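Local coordinates for peptidyl-prolyl cis-trans isomerase (Hirschia baltica, PDB 5EX2), which probably catalyses the cis-trans isomerisation of peptide bonds preceding proline, as expected of a cyclophilin, and also binds magnesium, at residues A[7-20]-A[228-240]. Sequence-based numbering, arbitrary orientation.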
loop_
_atom_site.group_PDB
_atom_site.type_symbol
_atom_site.label_atom_id
_atom_site.label_comp_id
_atom_site.label_asym_id
_atom_site.label_seq_id
_atom_site.Cartn_x
_atom_site.Cartn_y
_atom_site.Cartn_z
ATOM N N LYS A 7 19.563 8.187 -7.800
ATOM C CA LYS A 7 18.811 9.378 -7.448
ATOM C C LYS A 7 18.924 10.413 -8.566
ATOM O O LYS A 7 17.940 11.055 -8.929
ATOM C CB LYS A 7 19.322 9.957 -6.128
ATOM C CG LYS A 7 18.413 11.020 -5.544
ATOM C CD LYS A 7 18.870 11.421 -4.135
ATOM C CE LYS A 7 17.890 12.373 -3.469
ATOM N NZ LYS A 7 18.421 12.906 -2.187
ATOM N N GLU A 8 20.114 10.539 -9.144
ATOM C CA GLU A 8 20.328 11.493 -10.210
ATOM C C GLU A 8 19.417 11.189 -11.404
ATOM O O GLU A 8 18.781 12.086 -11.956
ATOM C CB GLU A 8 21.799 11.476 -10.625
ATOM C CG GLU A 8 22.172 12.509 -11.663
ATOM C CD GLU A 8 23.681 12.659 -11.829
ATOM O OE1 GLU A 8 24.438 11.926 -11.155
ATOM O OE2 GLU A 8 24.114 13.512 -12.632
ATOM N N SER A 9 19.346 9.918 -11.791
ATOM C CA SER A 9 18.563 9.528 -12.964
ATOM C C SER A 9 17.059 9.689 -12.733
ATOM O O SER A 9 16.303 9.974 -13.663
ATOM C CB SER A 9 18.877 8.085 -13.352
ATOM O OG SER A 9 18.282 7.173 -12.450
ATOM N N VAL A 10 16.621 9.481 -11.495
ATOM C CA VAL A 10 15.226 9.623 -11.132
ATOM C C VAL A 10 14.828 11.103 -11.062
ATOM O O VAL A 10 13.789 11.488 -11.587
ATOM C CB VAL A 10 14.972 8.922 -9.798
ATOM C CG1 VAL A 10 13.647 9.336 -9.198
ATOM C CG2 VAL A 10 15.063 7.410 -9.988
ATOM N N GLN A 11 15.656 11.939 -10.443
ATOM C CA GLN A 11 15.343 13.365 -10.341
ATOM C C GLN A 11 15.338 14.093 -11.674
ATOM O O GLN A 11 14.607 15.068 -11.858
ATOM C CB GLN A 11 16.337 14.051 -9.412
ATOM C CG GLN A 11 16.127 13.677 -7.978
ATOM C CD GLN A 11 17.057 14.415 -7.038
ATOM O OE1 GLN A 11 18.178 14.767 -7.405
ATOM N NE2 GLN A 11 16.595 14.656 -5.817
ATOM N N ALA A 12 16.154 13.628 -12.607
ATOM C CA ALA A 12 16.251 14.269 -13.902
ATOM C C ALA A 12 15.090 13.911 -14.817
ATOM O O ALA A 12 14.980 14.465 -15.902
ATOM C CB ALA A 12 17.556 13.892 -14.569
ATOM N N ASP A 13 14.231 12.992 -14.385
ATOM C CA ASP A 13 13.276 12.356 -15.294
ATOM C C ASP A 13 11.859 12.270 -14.743
ATOM O O ASP A 13 11.344 11.190 -14.477
ATOM C CB ASP A 13 13.790 10.965 -15.653
ATOM C CG ASP A 13 13.048 10.341 -16.820
ATOM O OD1 ASP A 13 12.248 11.031 -17.490
ATOM O OD2 ASP A 13 13.303 9.156 -17.106
ATOM N N PRO A 14 11.210 13.422 -14.584
ATOM C CA PRO A 14 9.852 13.454 -14.041
ATOM C C PRO A 14 8.833 12.783 -14.957
ATOM O O PRO A 14 7.751 12.451 -14.504
ATOM C CB PRO A 14 9.569 14.952 -13.895
ATOM C CG PRO A 14 10.523 15.623 -14.822
ATOM C CD PRO A 14 11.740 14.772 -14.845
ATOM N N GLU A 15 9.181 12.574 -16.222
ATOM C CA GLU A 15 8.301 11.862 -17.133
ATOM C C GLU A 15 8.126 10.407 -16.703
ATOM O O GLU A 15 7.093 9.787 -16.978
ATOM C CB GLU A 15 8.852 11.920 -18.563
ATOM C CG GLU A 15 8.902 13.323 -19.175
ATOM C CD GLU A 15 10.083 14.186 -18.691
ATOM O OE1 GLU A 15 11.027 13.663 -18.045
ATOM O OE2 GLU A 15 10.067 15.405 -18.974
ATOM N N ASN A 16 9.125 9.870 -15.997
ATOM C CA ASN A 16 9.098 8.470 -15.613
ATOM C C ASN A 16 9.014 8.246 -14.122
ATOM O O ASN A 16 8.798 7.121 -13.697
ATOM C CB ASN A 16 10.308 7.759 -16.171
ATOM C CG ASN A 16 10.157 7.476 -17.640
ATOM O OD1 ASN A 16 9.250 6.768 -18.047
ATOM N ND2 ASN A 16 11.034 8.041 -18.446
ATOM N N TRP A 17 9.177 9.296 -13.328
ATOM C CA TRP A 17 9.220 9.158 -11.875
ATOM C C TRP A 17 8.365 10.203 -11.177
ATOM O O TRP A 17 8.459 11.408 -11.433
ATOM C CB TRP A 17 10.657 9.242 -11.373
ATOM C CG TRP A 17 11.486 8.132 -11.881
ATOM C CD1 TRP A 17 12.292 8.151 -12.980
ATOM C CD2 TRP A 17 11.567 6.808 -11.343
ATOM N NE1 TRP A 17 12.886 6.928 -13.147
ATOM C CE2 TRP A 17 12.450 6.081 -12.157
ATOM C CE3 TRP A 17 10.976 6.167 -10.246
ATOM C CZ2 TRP A 17 12.770 4.750 -11.909
ATOM C CZ3 TRP A 17 11.297 4.844 -10.006
ATOM C CH2 TRP A 17 12.192 4.156 -10.824
ATOM N N ARG A 18 7.543 9.707 -10.265
ATOM C CA ARG A 18 6.642 10.518 -9.460
ATOM C C ARG A 18 7.204 10.651 -8.056
ATOM O O ARG A 18 7.489 9.651 -7.401
ATOM C CB ARG A 18 5.250 9.866 -9.419
ATOM C CG ARG A 18 4.250 10.565 -8.506
ATOM C CD ARG A 18 2.891 9.849 -8.481
ATOM N NE ARG A 18 2.972 8.483 -7.970
ATOM C CZ ARG A 18 3.034 8.177 -6.677
ATOM N NH1 ARG A 18 3.028 9.136 -5.762
ATOM N NH2 ARG A 18 3.111 6.910 -6.308
ATOM N N SER A 19 7.343 11.883 -7.592
ATOM C CA SER A 19 7.836 12.142 -6.251
ATOM C C SER A 19 6.716 11.887 -5.248
ATOM O O SER A 19 5.619 12.422 -5.393
ATOM C CB SER A 19 8.340 13.578 -6.167
ATOM O OG SER A 19 8.743 13.886 -4.848
ATOM N N VAL A 20 7.002 11.094 -4.219
ATOM C CA VAL A 20 6.014 10.783 -3.192
ATOM C C VAL A 20 5.910 11.946 -2.220
ATOM O O VAL A 20 6.909 12.439 -1.706
ATOM C CB VAL A 20 6.373 9.476 -2.454
ATOM C CG1 VAL A 20 5.450 9.222 -1.266
ATOM C CG2 VAL A 20 6.323 8.285 -3.416
ATOM N N PRO A 228 13.616 11.084 4.195
ATOM C CA PRO A 228 13.897 10.263 3.017
ATOM C C PRO A 228 13.087 10.775 1.849
ATOM O O PRO A 228 12.028 11.361 2.060
ATOM C CB PRO A 228 13.462 8.844 3.425
ATOM C CG PRO A 228 12.752 8.982 4.713
ATOM C CD PRO A 228 13.076 10.298 5.318
ATOM N N GLU A 229 13.589 10.569 0.644
ATOM C CA GLU A 229 12.906 11.013 -0.563
ATOM C C GLU A 229 12.575 9.780 -1.389
ATOM O O GLU A 229 13.460 9.000 -1.735
ATOM C CB GLU A 229 13.769 12.010 -1.345
ATOM C CG GLU A 229 14.062 13.302 -0.560
ATOM C CD GLU A 229 15.059 14.257 -1.223
ATOM O OE1 GLU A 229 15.295 14.175 -2.445
ATOM O OE2 GLU A 229 15.593 15.115 -0.494
ATOM N N ALA A 230 11.290 9.612 -1.694
ATOM C CA ALA A 230 10.824 8.439 -2.426
ATOM C C ALA A 230 10.242 8.815 -3.778
ATOM O O ALA A 230 9.630 9.874 -3.939
ATOM C CB ALA A 230 9.791 7.680 -1.598
ATOM N N TRP A 231 10.461 7.936 -4.737
ATOM C CA TRP A 231 9.894 8.094 -6.066
ATOM C C TRP A 231 9.304 6.771 -6.482
ATOM O O TRP A 231 9.806 5.709 -6.109
ATOM C CB TRP A 231 10.944 8.544 -7.095
ATOM C CG TRP A 231 11.285 10.015 -7.107
ATOM C CD1 TRP A 231 10.745 10.993 -7.918
ATOM C CD2 TRP A 231 12.284 10.661 -6.322
ATOM N NE1 TRP A 231 11.344 12.202 -7.661
ATOM C CE2 TRP A 231 12.287 12.027 -6.681
ATOM C CE3 TRP A 231 13.162 10.219 -5.338
ATOM C CZ2 TRP A 231 13.142 12.949 -6.091
ATOM C CZ3 TRP A 231 14.009 11.131 -4.753
ATOM C CH2 TRP A 231 13.994 12.487 -5.126
ATOM N N VAL A 232 8.239 6.852 -7.265
ATOM C CA VAL A 232 7.548 5.686 -7.806
ATOM C C VAL A 232 7.481 5.876 -9.299
ATOM O O VAL A 232 7.142 6.956 -9.776
ATOM C CB VAL A 232 6.138 5.530 -7.205
ATOM C CG1 VAL A 232 5.390 4.369 -7.841
ATOM C CG2 VAL A 232 6.224 5.367 -5.717
ATOM N N MET A 233 7.838 4.846 -10.039
ATOM C CA MET A 233 7.787 4.920 -11.493
ATOM C C MET A 233 6.362 5.242 -11.951
ATOM O O MET A 233 5.382 4.781 -11.389
ATOM C CB MET A 233 8.282 3.609 -12.109
ATOM C CG MET A 233 8.310 3.602 -13.657
ATOM S SD MET A 233 9.093 2.148 -14.321
ATOM C CE MET A 233 10.822 2.471 -13.979
ATOM N N ARG A 234 6.266 6.098 -12.960
ATOM C CA ARG A 234 4.992 6.490 -13.538
ATOM C C ARG A 234 4.491 5.393 -14.472
ATOM O O ARG A 234 5.174 5.015 -15.419
ATOM C CB ARG A 234 5.125 7.817 -14.292
ATOM C CG ARG A 234 5.273 9.010 -13.366
ATOM C CD ARG A 234 5.194 10.355 -14.075
ATOM N NE ARG A 234 5.378 11.467 -13.137
ATOM C CZ ARG A 234 4.445 11.931 -12.302
ATOM N NH1 ARG A 234 3.235 11.387 -12.255
ATOM N NH2 ARG A 234 4.726 12.948 -11.498
ATOM N N ASN A 235 3.315 4.855 -14.169
ATOM C CA ASN A 235 2.807 3.730 -14.920
ATOM C C ASN A 235 2.490 4.125 -16.343
ATOM O O ASN A 235 2.547 3.281 -17.217
ATOM C CB ASN A 235 1.570 3.156 -14.235
ATOM C CG ASN A 235 1.854 2.706 -12.795
ATOM O OD1 ASN A 235 1.312 3.272 -11.853
ATOM N ND2 ASN A 235 2.659 1.669 -12.634
ATOM N N ASP A 236 2.207 5.410 -16.565
ATOM C CA ASP A 236 1.825 5.898 -17.885
ATOM C C ASP A 236 3.029 6.409 -18.679
ATOM O O ASP A 236 2.864 7.032 -19.742
ATOM C CB ASP A 236 0.754 6.996 -17.770
ATOM C CG ASP A 236 1.196 8.202 -16.941
ATOM O OD1 ASP A 236 2.223 8.151 -16.235
ATOM O OD2 ASP A 236 0.487 9.230 -16.998
ATOM N N GLY A 237 4.228 6.148 -18.176
ATOM C CA GLY A 237 5.437 6.563 -18.860
ATOM C C GLY A 237 6.094 5.412 -19.597
ATOM O O GLY A 237 5.710 4.247 -19.459
ATOM N N PRO A 238 7.118 5.728 -20.395
ATOM C CA PRO A 238 7.710 4.709 -21.263
ATOM C C PRO A 238 8.581 3.700 -20.543
ATOM O O PRO A 238 8.691 2.568 -20.975
ATOM C CB PRO A 238 8.550 5.525 -22.246
ATOM C CG PRO A 238 8.828 6.788 -21.561
ATOM C CD PRO A 238 7.617 7.076 -20.707
ATOM N N MET A 239 9.208 4.080 -19.443
ATOM C CA MET A 239 9.985 3.086 -18.714
ATOM C C MET A 239 9.074 1.984 -18.182
ATOM O O MET A 239 9.445 0.816 -18.157
ATOM C CB MET A 239 10.764 3.729 -17.578
ATOM C CG MET A 239 11.916 4.540 -18.086
ATOM S SD MET A 239 12.887 5.367 -16.822
ATOM C CE MET A 239 13.702 3.965 -16.065
ATOM N N PHE A 240 7.878 2.352 -17.753
ATOM C CA PHE A 240 6.980 1.329 -17.261
ATOM C C PHE A 240 6.490 0.452 -18.418
ATOM O O PHE A 240 6.294 -0.739 -18.236
ATOM C CB PHE A 240 5.797 1.916 -16.503
ATOM C CG PHE A 240 5.048 0.879 -15.702
ATOM C CD1 PHE A 240 5.636 0.317 -14.573
ATOM C CD2 PHE A 240 3.796 0.430 -16.085
ATOM C CE1 PHE A 240 4.994 -0.648 -13.837
ATOM C CE2 PHE A 240 3.149 -0.535 -15.341
ATOM C CZ PHE A 240 3.748 -1.070 -14.218
HETATM O O HOH W 1 4.319 9.779 -17.549
HETATM O O HOH W 2 7.538 5.023 -16.816
HETATM O O HOH W 3 7.036 13.795 -11.994
HETATM O O HOH W 4 3.483 6.533 -9.982
HETATM O O HOH W 5 10.717 12.552 -3.576
HETATM O O HOH W 6 9.474 11.860 -1.228
#
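Arg18 and Val232 form the hydrogen-bonded pair of a short antiparallel ladder between strands 17-19 and 229-233, Arg18 N reaching Val232 O at 2.8 Å, while Trp17 faces Met233 and Ser19 faces Trp231 in non-hydrogen-bonded pairs. On the face carrying both tryptophans, the two methyls of Val10 from helix 7-11 divide between the flat indoles, each of which offers a face to one: Val10 CG1, anti to the backbone N (chi1 165°), lies over the Trp231 pyrrole ring, 3.2 Å from Trp231 CG, and CG2 covers one face of Trp17. Met233 CB lies over the rim of the opposite Trp17 face, its flexible thioether curling until Met233 CE is 3.6 Å from Trp17 CZ2. Near the start of strand 229-233, Lys7 NZ makes a salt bridge, long at 3.4 Å, with Glu229 OE1. Arginine suits position 234, its extended chain carrying an N-H donor and a flat end across to segment 7-20: Arg234 NE donates to Pro14 O (2.9 Å), and the guanidinium lays one face on Arg18 CB. A leucine here would probably leave the Pro14 carbonyl without this donor and take away the flat group lying on Arg18 CB. Asn16 works both ways, its ND2 giving to Asp13 OD2 (2.9 Å) and its OD1 accepting from Met239 N (3.0 Å) in the first turn of helix 238-247. Strand 229-233 is the middle of three, with 261-264 along its other edge; Val20 and Ala230 rest on Leu25 of the barrel, and Arg18 makes a salt bridge with Glu38 of barrel strand 33-39, joining this terminal sheet to the cyclophilin barrel.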